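Local coordinates for 3-oxoacyl-[acyl-carrier-protein] synthase (Arabidopsis thaliana, PDB 2IX4) that catalyses the condensation steps of mitochondrial fatty acid synthesis, adding two carbons from malonyl-ACP to saturated acyl chains of four to at least sixteen carbons, at the interface of chains A and B. Residues are numbered along the deposited sequence; one frame, centred on the assembly and turned at random. Chains: chain A/B, 3-oxoacyl-[acyl-carrier-protein] synthase.

Contact 1: the interface of chains A and B. Residues chain A 127, 213, 217; chain B 130, 133-134, 145, 149, 153.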
loop_
_atom_site.group_PDB
_atom_site.type_symbol
_atom_site.label_atom_id
_atom_site.label_comp_id
_atom_site.label_asym_id
_atom_site.label_seq_id
_atom_site.Cartn_x
_atom_site.Cartn_y
_atom_site.Cartn_z
ATOM N N ILE A 127 -3.629 -10.243 -10.470
ATOM C CA ILE A 127 -2.765 -10.594 -11.598
ATOM C C ILE A 127 -3.540 -11.248 -12.747
ATOM O O ILE A 127 -3.255 -10.981 -13.913
ATOM C CB ILE A 127 -1.567 -11.492 -11.164
ATOM C CG1 ILE A 127 -0.652 -10.732 -10.194
ATOM C CG2 ILE A 127 -0.772 -11.970 -12.380
ATOM C CD1 ILE A 127 0.648 -11.454 -9.832
ATOM N N LEU A 213 0.231 -17.036 -13.493
ATOM C CA LEU A 213 1.408 -16.177 -13.443
ATOM C C LEU A 213 1.952 -15.979 -12.029
ATOM O O LEU A 213 3.163 -15.861 -11.841
ATOM C CB LEU A 213 1.135 -14.830 -14.123
ATOM C CG LEU A 213 2.364 -14.021 -14.546
ATOM C CD1 LEU A 213 3.365 -14.883 -15.333
ATOM C CD2 LEU A 213 1.949 -12.787 -15.349
ATOM N N GLY A 217 5.490 -17.149 -11.163
ATOM C CA GLY A 217 6.353 -16.078 -10.670
ATOM C C GLY A 217 7.064 -16.449 -9.382
ATOM O O GLY A 217 8.280 -16.322 -9.284
ATOM N N ILE B 130 4.251 -7.212 -16.142
ATOM C CA ILE B 130 3.196 -8.226 -16.082
ATOM C C ILE B 130 2.683 -8.550 -17.492
ATOM O O ILE B 130 2.435 -9.711 -17.814
ATOM C CB ILE B 130 2.026 -7.821 -15.139
ATOM C CG1 ILE B 130 2.561 -7.435 -13.755
ATOM C CG2 ILE B 130 1.014 -8.972 -15.021
ATOM C CD1 ILE B 130 1.589 -6.646 -12.892
ATOM N N ALA B 133 5.264 -10.797 -19.180
ATOM C CA ALA B 133 5.161 -12.146 -18.623
ATOM C C ALA B 133 3.917 -12.873 -19.132
ATOM O O ALA B 133 3.968 -14.067 -19.435
ATOM C CB ALA B 133 5.162 -12.085 -17.105
ATOM N N ALA B 134 2.804 -12.146 -19.226
ATOM C CA ALA B 134 1.555 -12.695 -19.760
ATOM C C ALA B 134 1.686 -13.076 -21.236
ATOM O O ALA B 134 1.039 -14.017 -21.700
ATOM C CB ALA B 134 0.414 -11.714 -19.560
ATOM N N LEU B 145 10.671 -16.599 -18.314
ATOM C CA LEU B 145 10.195 -15.793 -17.191
ATOM C C LEU B 145 11.341 -15.415 -16.259
ATOM O O LEU B 145 12.116 -16.270 -15.831
ATOM C CB LEU B 145 9.077 -16.509 -16.420
ATOM C CG LEU B 145 8.367 -15.734 -15.299
ATOM C CD1 LEU B 145 7.578 -14.545 -15.839
ATOM C CD2 LEU B 145 7.456 -16.651 -14.500
ATOM N N PHE B 149 10.811 -11.320 -11.541
ATOM C CA PHE B 149 9.450 -10.902 -11.886
ATOM C C PHE B 149 8.660 -10.399 -10.676
ATOM O O PHE B 149 8.169 -9.267 -10.691
ATOM C CB PHE B 149 8.683 -12.016 -12.615
ATOM C CG PHE B 149 7.217 -11.722 -12.801
ATOM C CD1 PHE B 149 6.798 -10.681 -13.622
ATOM C CD2 PHE B 149 6.254 -12.487 -12.150
ATOM C CE1 PHE B 149 5.444 -10.404 -13.789
ATOM C CE2 PHE B 149 4.895 -12.219 -12.312
ATOM C CZ PHE B 149 4.491 -11.177 -13.134
ATOM N N ILE B 153 7.350 -6.229 -9.507
ATOM C CA ILE B 153 5.966 -5.765 -9.636
ATOM C C ILE B 153 5.318 -5.326 -8.315
ATOM O O ILE B 153 4.221 -4.761 -8.320
ATOM C CB ILE B 153 5.074 -6.812 -10.363
ATOM C CG1 ILE B 153 4.879 -8.071 -9.510
ATOM C CG2 ILE B 153 5.665 -7.152 -11.732
ATOM C CD1 ILE B 153 3.733 -8.957 -9.963
#
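The ring of B:Phe149 meets A:Leu213 off one of its faces, near the CE2-CZ rim, at the dimer interface of a thiolase-like beta-ketoacyl-ACP synthase. On that same side of the ring lie B:Ala133 CB and B:Leu145 CD1, both from its own chain, while B:Ile153 covers the opposite face with CG1 and CG2. The edge of the ring faces CA of B:Ile130 in plane, so helix 127-138 backs the aromatic group within its own subunit.

A:Leu213 crosses the phenylalanine side chain at about a right angle. Its CD2 methyl is 3.7 Å from B:Phe149 CZ and equally 3.7 Å from B:Ala133 CB, which places it in the wedge between ring and helix. The other branch, CD1, rests on the same alanine methyl at 3.8 Å. B:Ile130 adds a further wall through CG2, 3.9 Å from A:Leu213 CD2. With CG of the leucine turned anti to its own nitrogen (chi1 -161°), the forked end is carried away from helix 212-220 and into chain B. Replacing A:Leu213 with alanine would probably open a gap beside the CE2-CZ rim of B:Phe149 and leave B:Ala133 CB without the methyls that pack on it.

One turn further along helix 212-220, A:Gly217 lets the backbone itself make contact: its CA is 3.9 Å from B:Phe149 CD2 and 4.0 Å from B:Leu145 CD2. A separate touch joins A:Ile127 and B:Ile153, whose CD1 methyls are 4.0 Å apart. Their side chains cross nearly perpendicularly, and B:Ile153 reaches there with CG1 between its backbone N and carbonyl carbon (chi1 68°).

Contact 2: the interface of chains A and B. Residues chain A 130, 133-134, 137, 145, 149; chain B 213, 217.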
loop_
_atom_site.group_PDB
_atom_site.type_symbol
_atom_site.label_atom_id
_atom_site.label_comp_id
_atom_site.label_asym_id
_atom_site.label_seq_id
_atom_site.Cartn_x
_atom_site.Cartn_y
_atom_site.Cartn_z
ATOM N N ILE A 130 -5.067 -8.734 -15.011
ATOM C CA ILE A 130 -4.050 -8.098 -15.853
ATOM C C ILE A 130 -3.609 -9.039 -16.978
ATOM O O ILE A 130 -3.320 -8.593 -18.088
ATOM C CB ILE A 130 -2.832 -7.602 -15.030
ATOM C CG1 ILE A 130 -3.295 -6.659 -13.913
ATOM C CG2 ILE A 130 -1.809 -6.892 -15.935
ATOM C CD1 ILE A 130 -2.248 -6.383 -12.840
ATOM N N ALA A 133 -6.284 -8.967 -19.700
ATOM C CA ALA A 133 -6.139 -7.719 -20.450
ATOM C C ALA A 133 -4.932 -7.749 -21.395
ATOM O O ALA A 133 -5.017 -7.287 -22.534
ATOM C CB ALA A 133 -6.044 -6.542 -19.495
ATOM N N ALA A 134 -3.819 -8.304 -20.918
ATOM C CA ALA A 134 -2.604 -8.431 -21.726
ATOM C C ALA A 134 -2.807 -9.371 -22.914
ATOM O O ALA A 134 -2.199 -9.186 -23.975
ATOM C CB ALA A 134 -1.446 -8.895 -20.867
ATOM N N ILE A 137 -4.059 -7.506 -25.879
ATOM C CA ILE A 137 -2.967 -6.904 -26.648
ATOM C C ILE A 137 -2.350 -7.926 -27.611
ATOM O O ILE A 137 -2.198 -7.647 -28.801
ATOM C CB ILE A 137 -1.872 -6.286 -25.732
ATOM C CG1 ILE A 137 -2.460 -5.156 -24.876
ATOM C CG2 ILE A 137 -0.692 -5.770 -26.565
ATOM C CD1 ILE A 137 -1.542 -4.657 -23.767
ATOM N N LEU A 145 -11.707 -4.656 -23.846
ATOM C CA LEU A 145 -11.200 -4.179 -22.550
ATOM C C LEU A 145 -12.290 -3.500 -21.725
ATOM O O LEU A 145 -13.034 -2.663 -22.234
ATOM C CB LEU A 145 -9.994 -3.245 -22.724
ATOM C CG LEU A 145 -9.228 -2.832 -21.458
ATOM C CD1 LEU A 145 -8.507 -4.013 -20.835
ATOM C CD2 LEU A 145 -8.243 -1.722 -21.765
ATOM N N PHE A 149 -11.506 -2.252 -15.582
ATOM C CA PHE A 149 -10.194 -2.888 -15.466
ATOM C C PHE A 149 -9.319 -2.242 -14.393
ATOM O O PHE A 149 -8.833 -2.932 -13.496
ATOM C CB PHE A 149 -9.463 -2.928 -16.817
ATOM C CG PHE A 149 -8.005 -3.306 -16.709
ATOM C CD1 PHE A 149 -7.629 -4.606 -16.371
ATOM C CD2 PHE A 149 -7.010 -2.360 -16.937
ATOM C CE1 PHE A 149 -6.282 -4.954 -16.259
ATOM C CE2 PHE A 149 -5.660 -2.701 -16.831
ATOM C CZ PHE A 149 -5.299 -4.002 -16.493
ATOM N N LEU B 213 -1.013 -0.902 -21.692
ATOM C CA LEU B 213 -2.191 -1.312 -20.928
ATOM C C LEU B 213 -2.685 -0.250 -19.946
ATOM O O LEU B 213 -3.890 -0.120 -19.730
ATOM C CB LEU B 213 -1.939 -2.647 -20.214
ATOM C CG LEU B 213 -3.149 -3.403 -19.654
ATOM C CD1 LEU B 213 -4.186 -3.681 -20.739
ATOM C CD2 LEU B 213 -2.711 -4.694 -18.979
ATOM N N GLY B 217 -6.259 1.152 -20.369
ATOM C CA GLY B 217 -7.146 0.966 -19.224
ATOM C C GLY B 217 -7.787 2.260 -18.768
ATOM O O GLY B 217 -9.004 2.320 -18.575
#
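B:Leu213, helical at phi/psi -71/-35°, and B:Gly217 one turn later present the same side of helix 212-220 to chain A, crossing steeply over helix 127-138, from which A:Ile130, A:Ala133 and A:Ile137 face the leucine. This helix-on-helix packing belongs to the homodimer of the beta-ketoacyl synthase family.

The leucine carries most of the contact, hiding 87 Å² of its surface. Its CG stands opposite the backbone N about the first bond (chi1 -165°), a setting that points both methyls at chain A, where they have partly different tasks. CD1 sits on A:Ala133 CB at 3.6 Å, over a stretch of helix where the side chain is a lone methyl and the backbone can be approached; the carbonyl O of that alanine is 4.1 Å from the same CD1. CD2 turns towards the aromatic group and lies 3.7 Å from A:Phe149 CZ. CG follows it to the rim of the ring, 3.8 Å from A:Phe149 CE2, with leucine and phenylalanine side chains running about perpendicular. The ring is in turn backed at its edge, in plane, by CA of A:Ile130, a second-shell support from the helix.

Two isoleucines flank the leucine from either direction along helix 127-138. A:Ile130 offers its CG2 branch to B:Leu213 CD2 at 3.9 Å. A:Ile137, two turns away, extends CD1 towards the base of the side chain, 4.1 Å from B:Leu213 CB, and both isoleucines run at a slant to the leucine.

At B:Gly217 no side chain intervenes, and A:Leu145 approaches the bare backbone with CD2, 3.8 Å from the glycine N. The phenylalanine reaches the same residue through A:Phe149 CD2, 4.0 Å from B:Gly217 CA, so aromatic and aliphatic groups together border this turn of the helix.

The core of contact 1, Leu213 and Gly217 against Ile130, Ala133, Leu145 and Phe149, recurs in contact 2 with the chains of the homodimer exchanged; contact 1 also includes A:Ile127 with B:Ile153, and contact 2 includes A:Ile137. The centres of their C-alpha atoms lie about 14 Å apart. In both, helix 212-220 of one subunit packs on helix 127-138 and Phe149 of the other, so every subunit both gives and receives the same leucine. They probably act together in holding the subunits in register. Contact 1 is centred about 23 Å from B:Cys179, the nucleophile, and contact 2 about 25 Å from A:Cys179, suggesting a structural role.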